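Local coordinates for serpin (Taeniopygia guttata, PDB 5HGC), which binds cortisol and belongs to the serpin family, whose members are mostly inhibitors of serine proteases, at residues A19-F22 against F23-V26; E255-Q258 against K259-D262. All blocks are in the same frame, centred on the assembly; numbering follows the deposited sequence. Where two conformers were deposited one is given.

Contact 1 of 2, residues A19-F22 against F23-V26; sequences AFQF and FREV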
ATOM      1  N   ALA A  19       8.111  -4.187   1.521  1.00 25.68           N
ATOM      2  CA  ALA A  19       7.125  -3.290   2.088  1.00 26.35           C
ATOM      3  C   ALA A  19       7.752  -2.499   3.209  1.00 29.45           C
ATOM      4  O   ALA A  19       7.597  -1.259   3.255  1.00 31.30           O
ATOM      5  CB  ALA A  19       5.906  -4.058   2.624  1.00 24.70           C
ATOM      6  N   PHE A  20       8.452  -3.194   4.110  1.00 29.09           N
ATOM      7  CA  PHE A  20       9.071  -2.474   5.214  1.00 33.93           C
ATOM      8  C   PHE A  20      10.406  -1.727   4.949  1.00 37.11           C
ATOM      9  O   PHE A  20      10.614  -0.648   5.544  1.00 33.10           O
ATOM     10  CB  PHE A  20       9.011  -3.293   6.516  1.00 34.18           C
ATOM     11  CG  PHE A  20       7.596  -3.619   6.910  1.00 33.92           C
ATOM     12  CD1 PHE A  20       6.748  -2.617   7.391  1.00 31.88           C
ATOM     13  CD2 PHE A  20       7.077  -4.892   6.694  1.00 32.33           C
ATOM     14  CE1 PHE A  20       5.414  -2.898   7.685  1.00 34.36           C
ATOM     15  CE2 PHE A  20       5.743  -5.174   6.982  1.00 33.16           C
ATOM     16  CZ  PHE A  20       4.907  -4.185   7.480  1.00 31.40           C
ATOM     17  N   GLN A  21      11.273  -2.210   4.039  1.00 35.75           N
ATOM     18  CA  GLN A  21      12.416  -1.330   3.661  1.00 38.05           C
ATOM     19  C   GLN A  21      11.927  -0.040   3.066  1.00 36.41           C
ATOM     20  O   GLN A  21      12.480   1.032   3.340  1.00 42.48           O
ATOM     21  CB  GLN A  21      13.378  -1.935   2.662  1.00 40.53           C
ATOM     22  CG  GLN A  21      13.969  -3.238   3.099  1.00 51.15           C
ATOM     23  CD  GLN A  21      14.544  -3.992   1.932  1.00 58.63           C
ATOM     24  OE1 GLN A  21      15.120  -3.370   1.002  1.00 59.14           O
ATOM     25  NE2 GLN A  21      14.396  -5.346   1.961  1.00 51.72           N
ATOM     26  N   PHE A  22      10.893  -0.144   2.239  1.00 31.82           N
ATOM     27  CA  PHE A  22      10.373   1.027   1.595  1.00 30.84           C
ATOM     28  C   PHE A  22       9.950   2.004   2.671  1.00 31.54           C
ATOM     29  O   PHE A  22      10.337   3.201   2.588  1.00 31.73           O
ATOM     30  CB  PHE A  22       9.216   0.689   0.654  1.00 29.02           C
ATOM     31  CG  PHE A  22       8.764   1.850  -0.179  1.00 27.81           C
ATOM     32  CD1 PHE A  22       7.866   2.779   0.319  1.00 26.70           C
ATOM     33  CD2 PHE A  22       9.226   2.004  -1.499  1.00 27.04           C
ATOM     34  CE1 PHE A  22       7.460   3.865  -0.464  1.00 29.31           C
ATOM     35  CE2 PHE A  22       8.805   3.069  -2.291  1.00 24.89           C
ATOM     36  CZ  PHE A  22       7.939   4.021  -1.772  1.00 26.27           C
ATOM     37  N   PHE A  23       9.159   1.495   3.645  1.00 29.15           N
ATOM     38  CA  PHE A  23       8.693   2.259   4.809  1.00 30.77           C
ATOM     39  C   PHE A  23       9.826   2.952   5.589  1.00 31.99           C
ATOM     40  O   PHE A  23       9.710   4.165   5.862  1.00 28.56           O
ATOM     41  CB  PHE A  23       7.910   1.371   5.791  1.00 32.33           C
ATOM     42  CG  PHE A  23       7.266   2.139   6.914  1.00 32.86           C
ATOM     43  CD1 PHE A  23       6.303   3.124   6.655  1.00 34.35           C
ATOM     44  CD2 PHE A  23       7.644   1.929   8.225  1.00 34.14           C
ATOM     45  CE1 PHE A  23       5.674   3.843   7.678  1.00 32.19           C
ATOM     46  CE2 PHE A  23       7.026   2.665   9.258  1.00 34.47           C
ATOM     47  CZ  PHE A  23       6.033   3.614   8.984  1.00 31.21           C
ATOM     48  N   ARG A  24      10.893   2.193   5.930  1.00 31.06           N
ATOM     49  CA  ARG A  24      12.079   2.745   6.630  1.00 35.23           C
ATOM     50  C   ARG A  24      12.674   3.916   5.876  1.00 38.40           C
ATOM     51  O   ARG A  24      12.884   4.965   6.480  1.00 41.72           O
ATOM     52  CB  ARG A  24      13.122   1.669   7.068  1.00 36.54           C
ATOM     53  CG  ARG A  24      12.489   0.624   8.018  1.00 39.91           C
ATOM     54  CD  ARG A  24      13.438  -0.294   8.752  1.00 42.58           C
ATOM     55  NE  ARG A  24      14.115  -1.278   7.901  1.00 49.82           N
ATOM     56  CZ  ARG A  24      13.569  -2.400   7.405  1.00 49.36           C
ATOM     57  NH1 ARG A  24      12.295  -2.708   7.626  1.00 53.44           N
ATOM     58  NH2 ARG A  24      14.302  -3.219   6.656  1.00 44.62           N
ATOM     59  N   GLU A  25      12.844   3.751   4.553  1.00 42.10           N
ATOM     60  CA  GLU A  25      13.372   4.776   3.632  1.00 41.87           C
ATOM     61  C   GLU A  25      12.554   6.029   3.583  1.00 42.17           C
ATOM     62  O   GLU A  25      13.090   7.128   3.711  1.00 51.51           O
ATOM     63  CB  GLU A  25      13.512   4.254   2.193  1.00 45.48           C
ATOM     64  CG  GLU A  25      14.731   3.388   1.900  1.00 53.20           C
ATOM     65  CD  GLU A  25      16.093   4.068   2.181  1.00 60.13           C
ATOM     66  OE1 GLU A  25      16.214   5.341   2.269  1.00 55.03           O
ATOM     67  OE2 GLU A  25      17.061   3.278   2.295  1.00 55.89           O
ATOM     68  N   VAL A  26      11.250   5.876   3.399  0.56 40.79           N
ATOM     69  CA  VAL A  26      10.367   7.022   3.207  0.56 39.86           C
ATOM     70  C   VAL A  26      10.185   7.865   4.482  0.56 41.38           C
ATOM     71  O   VAL A  26      10.035   9.081   4.395  0.56 42.22           O
ATOM     72  CB  VAL A  26       9.030   6.597   2.524  0.56 39.14           C
ATOM     73  CG1 VAL A  26       8.143   5.762   3.445  0.56 35.31           C
ATOM     74  CG2 VAL A  26       8.286   7.800   1.950  0.56 40.07           C
TER
HETATM   75  O   HOH W   1      14.640  -5.656   5.323  1.00 46.14           O
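Helix 12-29, the first long helix of the serpin fold, brings Phe20 and Gln21 against Arg24 one turn further along, a worked example of how a helix divides its sides between core and polar surroundings. Four consecutive i to i+4 backbone bonds set the spacing, among them Arg24 N to Phe20 O at 2.9 Å and Val26 N to Phe22 O at 2.9 Å. On the apolar side the contacts between the segments are few: Phe22 CD1 lies 4.3 Å from Val26 CG1 in one of two conformers modelled for Val26. Phe22 and Phe23 both carry CG anti to the backbone N (chi1 -172° and -173°), and the helical step from one residue to the next sends their rings to different neighbours. Phe22 packs on helix 285-290 and on the ring of Tyr37, while Phe23 reaches Ile370 of strand 366-373.

Arg24 behaves otherwise. Bent at chi3 (-70°), its chain folds back over the preceding turn, so that the guanidinium lays one face above Phe20 O and the backbone of Gln21. Arg24 NH1 comes within 3.5 Å of Phe20 CB and also makes a weak hydrogen bond to Leu252 O. Arg24 NH2 packs 3.6 Å from Gln21 CG. A water at the edge of the guanidinium, in its plane, accepts a 2.8 Å hydrogen bond from Arg24 NH2. The same water accepts a weak one from Gln21 NE2, with 3.4 Å between Gln21 NE2 and the water oxygen.

Contact 2 of 2, residues E255-Q258 against K259-D262; sequences ETIQ and KWSD. With HCY ((11alpha,14beta)-11,17,21-trihydroxypregn-4-ene-3,20-dione), chain B.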
ATOM      1  N   GLU A 255       9.361  -9.417  10.945  1.00 36.20           N
ATOM      2  CA  GLU A 255       9.555 -10.225  12.125  1.00 34.08           C
ATOM      3  C   GLU A 255       8.764  -9.581  13.278  1.00 32.45           C
ATOM      4  O   GLU A 255       8.054 -10.303  13.998  1.00 31.52           O
ATOM      5  CB  GLU A 255      11.047 -10.357  12.446  1.00 36.99           C
ATOM      6  CG  GLU A 255      11.863 -11.304  11.553  1.00 39.43           C
ATOM      7  CD  GLU A 255      12.160 -10.820  10.110  1.00 43.89           C
ATOM      8  OE1 GLU A 255      12.350  -9.603   9.775  1.00 40.76           O
ATOM      9  OE2 GLU A 255      12.217 -11.730   9.273  1.00 48.40           O
ATOM     10  N   THR A 256       8.849  -8.253  13.422  1.00 28.11           N
ATOM     11  CA  THR A 256       7.985  -7.514  14.336  1.00 30.32           C
ATOM     12  C   THR A 256       6.494  -7.843  14.109  1.00 34.03           C
ATOM     13  O   THR A 256       5.740  -8.078  15.081  1.00 35.64           O
ATOM     14  CB  THR A 256       8.159  -6.012  14.150  1.00 33.00           C
ATOM     15  OG1 THR A 256       9.534  -5.666  14.278  1.00 39.35           O
ATOM     16  CG2 THR A 256       7.393  -5.246  15.200  1.00 32.51           C
ATOM     17  N   ILE A 257       6.072  -7.882  12.829  1.00 33.50           N
ATOM     18  CA  ILE A 257       4.677  -8.193  12.492  1.00 31.08           C
ATOM     19  C   ILE A 257       4.319  -9.604  12.974  1.00 31.38           C
ATOM     20  O   ILE A 257       3.272  -9.769  13.598  1.00 31.52           O
ATOM     21  CB  ILE A 257       4.315  -7.988  10.993  1.00 28.20           C
ATOM     22  CG1 ILE A 257       4.608  -6.541  10.503  1.00 28.18           C
ATOM     23  CG2 ILE A 257       2.856  -8.326  10.770  1.00 24.52           C
ATOM     24  CD1 ILE A 257       3.898  -5.445  11.294  1.00 30.11           C
ATOM     25  N   GLN A 258       5.189 -10.579  12.704  1.00 29.29           N
ATOM     26  CA  GLN A 258       4.944 -11.963  13.070  1.00 33.44           C
ATOM     27  C   GLN A 258       4.890 -12.154  14.590  1.00 34.05           C
ATOM     28  O   GLN A 258       4.060 -12.930  15.080  1.00 33.88           O
ATOM     29  CB  GLN A 258       5.992 -12.913  12.489  1.00 36.12           C
ATOM     30  CG  GLN A 258       5.671 -14.368  12.821  1.00 38.72           C
ATOM     31  CD  GLN A 258       5.964 -15.302  11.677  1.00 55.70           C
ATOM     32  OE1 GLN A 258       7.090 -15.303  11.099  1.00 59.56           O
ATOM     33  NE2 GLN A 258       4.950 -16.106  11.311  1.00 52.36           N
ATOM     34  N   LYS A 259       5.785 -11.464  15.303  1.00 35.22           N
ATOM     35  CA  LYS A 259       5.756 -11.380  16.756  1.00 37.31           C
ATOM     36  C   LYS A 259       4.351 -10.932  17.196  1.00 39.53           C
ATOM     37  O   LYS A 259       3.672 -11.684  17.949  1.00 38.06           O
ATOM     38  CB  LYS A 259       6.813 -10.404  17.283  1.00 38.75           C
ATOM     39  CG  LYS A 259       6.864 -10.333  18.814  1.00 41.55           C
ATOM     40  CD  LYS A 259       8.069  -9.575  19.337  1.00 40.35           C
ATOM     41  CE  LYS A 259       7.767  -8.122  19.667  1.00 45.66           C
ATOM     42  NZ  LYS A 259       8.634  -7.690  20.818  1.00 51.57           N
ATOM     43  N   TRP A 260       3.899  -9.769  16.681  1.00 31.49           N
ATOM     44  CA  TRP A 260       2.582  -9.267  17.061  1.00 28.21           C
ATOM     45  C   TRP A 260       1.458 -10.296  16.850  1.00 29.50           C
ATOM     46  O   TRP A 260       0.681 -10.631  17.778  1.00 27.43           O
ATOM     47  CB  TRP A 260       2.279  -7.968  16.364  1.00 27.01           C
ATOM     48  CG  TRP A 260       3.186  -6.817  16.789  1.00 26.64           C
ATOM     49  CD1 TRP A 260       3.983  -6.750  17.912  1.00 28.05           C
ATOM     50  CD2 TRP A 260       3.359  -5.567  16.100  1.00 25.12           C
ATOM     51  NE1 TRP A 260       4.659  -5.539  17.952  1.00 27.69           N
ATOM     52  CE2 TRP A 260       4.294  -4.790  16.864  1.00 25.99           C
ATOM     53  CE3 TRP A 260       2.822  -5.027  14.912  1.00 23.41           C
ATOM     54  CZ2 TRP A 260       4.701  -3.484  16.483  1.00 25.42           C
ATOM     55  CZ3 TRP A 260       3.243  -3.732  14.496  1.00 24.73           C
ATOM     56  CH2 TRP A 260       4.182  -2.978  15.289  1.00 27.63           C
ATOM     57  N   SER A 261       1.370 -10.826  15.645  1.00 27.89           N
ATOM     58  CA  SER A 261       0.234 -11.652  15.350  1.00 30.64           C
ATOM     59  C   SER A 261       0.303 -12.997  16.106  1.00 34.25           C
ATOM     60  O   SER A 261      -0.744 -13.557  16.416  1.00 35.57           O
ATOM     61  CB  SER A 261       0.071 -11.822  13.850  1.00 32.13           C
ATOM     62  OG  SER A 261       1.208 -12.453  13.301  1.00 34.48           O
ATOM     63  N   ASP A 262       1.512 -13.481  16.423  1.00 35.08           N
ATOM     64  CA  ASP A 262       1.685 -14.678  17.234  1.00 38.30           C
ATOM     65  C   ASP A 262       1.130 -14.477  18.639  1.00 38.97           C
ATOM     66  O   ASP A 262       0.600 -15.421  19.217  1.00 38.25           O
ATOM     67  CB  ASP A 262       3.151 -15.106  17.333  1.00 39.33           C
ATOM     68  CG  ASP A 262       3.696 -15.765  16.022  1.00 40.45           C
ATOM     69  OD1 ASP A 262       2.927 -16.239  15.160  1.00 40.33           O
ATOM     70  OD2 ASP A 262       4.937 -15.806  15.867  1.00 44.50           O
TER
HETATM   71  C1  HCY B 501       4.698 -13.625   8.578  1.00 32.05           C
HETATM   72  C2  HCY B 501       6.149 -13.779   8.133  1.00 35.05           C
HETATM   73  C3  HCY B 501       6.356 -13.314   6.709  1.00 37.34           C
HETATM   74  C4  HCY B 501       5.329 -12.494   6.023  1.00 33.61           C
HETATM   75  C5  HCY B 501       4.383 -11.880   6.743  1.00 31.94           C
HETATM   76  C6  HCY B 501       3.648 -10.704   6.137  1.00 32.07           C
HETATM   77  C7  HCY B 501       2.126 -10.861   6.352  1.00 32.96           C
HETATM   78  C8  HCY B 501       1.686 -11.327   7.745  1.00 28.27           C
HETATM   79  C9  HCY B 501       2.497 -12.572   8.167  1.00 31.71           C
HETATM   80  C10 HCY B 501       4.022 -12.322   8.156  1.00 33.16           C
HETATM   81  C12 HCY B 501       0.400 -13.474   9.498  1.00 29.51           C
HETATM   82  C11 HCY B 501       1.936 -13.319   9.428  1.00 33.73           C
HETATM   83  C13 HCY B 501      -0.334 -12.158   9.100  1.00 32.16           C
HETATM   84  C14 HCY B 501       0.218 -11.691   7.751  1.00 27.26           C
HETATM   85  C15 HCY B 501      -0.828 -10.747   7.209  1.00 28.51           C
HETATM   86  C16 HCY B 501      -2.162 -11.290   7.702  1.00 30.90           C
HETATM   87  C17 HCY B 501      -1.836 -12.364   8.771  1.00 35.05           C
HETATM   88  C18 HCY B 501      -0.230 -11.042  10.180  1.00 28.93           C
HETATM   89  C19 HCY B 501       4.506 -11.184   9.080  1.00 35.00           C
HETATM   90  C20 HCY B 501      -2.784 -12.330   9.955  1.00 38.23           C
HETATM   91  C21 HCY B 501      -3.168 -13.609  10.670  1.00 37.33           C
HETATM   92  O1  HCY B 501       7.409 -13.565   6.158  1.00 41.86           O
HETATM   93  O2  HCY B 501       2.365 -12.504  10.523  1.00 37.22           O
HETATM   94  O3  HCY B 501      -2.065 -13.677   8.211  1.00 37.09           O
HETATM   95  O4  HCY B 501      -3.252 -11.273  10.351  1.00 40.15           O
HETATM   96  O5  HCY B 501      -3.203 -13.221  12.042  1.00 45.83           O
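Residues 255-258 run without a break into 259-262 as successive turns of helix 254-263, joined by four i to i+4 hydrogen bonds. Trp260 N to Thr256 O, 3.0 Å long, is nearly straight at the hydrogen (169°), and Ser261 N bonds to Ile257 O at 3.0 Å. The side chains of Thr256 and Trp260 run alongside each other. The Thr256 methyl CG2 sits over one face of the indole in a CH-pi contact, 3.8 Å from the centroid of the six-membered ring of Trp260. Thr256 O lies over a face of the same ring system. A hydrogen bond between Thr256 OG1 and Asp253 OD1 would steady the side chain that offers CG2 to the ring, while one from Trp260 NE1 to Asp217 OD2 anchors the indole N-H. Ile257 CD1 adds an oblique apolar contact, 3.7 Å from Trp260 CZ3.

The other side of this helix forms a wall of the cortisol pocket, consistent with the site of corticosteroid-binding globulin, a steroid-carrying serpin. Ile257 CG2 rests 3.7 Å from the angular methyl C19 of the steroid, and Gln258 reaches beside its first ring, with Gln258 OE1 3.5 Å from C2. Ser261 places OG between its backbone N and carbonyl carbon (chi1 61°), where it shares a 3.0 Å hydrogen bond with steroid O2, the hydroxyl on C11; either oxygen could be the donor. Arg226 and Asn365 bond to the steroid as well, and Phe360 belongs to the same pocket. Further round, the Asp262 carboxylate crosses the Gln258 side chain, Asp262 OD2 lying 3.4 Å from Gln258 CG.

Overall arrangement
Both contacts lie within single helices, yet they differ in depth and chemistry. Contact 1, in helix 12-29, is buried nearer the centre of the chain, and its phenylalanines pack against strand 366-373, strand 35-37 and helix 285-290. Contact 2, in helix 254-263, is only partly buried: one side packs against strands 233-240 and 355-361, another meets the steroid, and its outer residues are exposed. Aromatic packing serves each, but Ser261 in contact 2 also hydrogen-bonds the ligand, whereas in contact 1 Arg24, and weakly Gln21, hold a water. Their centres are about 17 Å apart, and the two helices touch where Phe20 CZ packs 3.8 Å from Ile257 CG1.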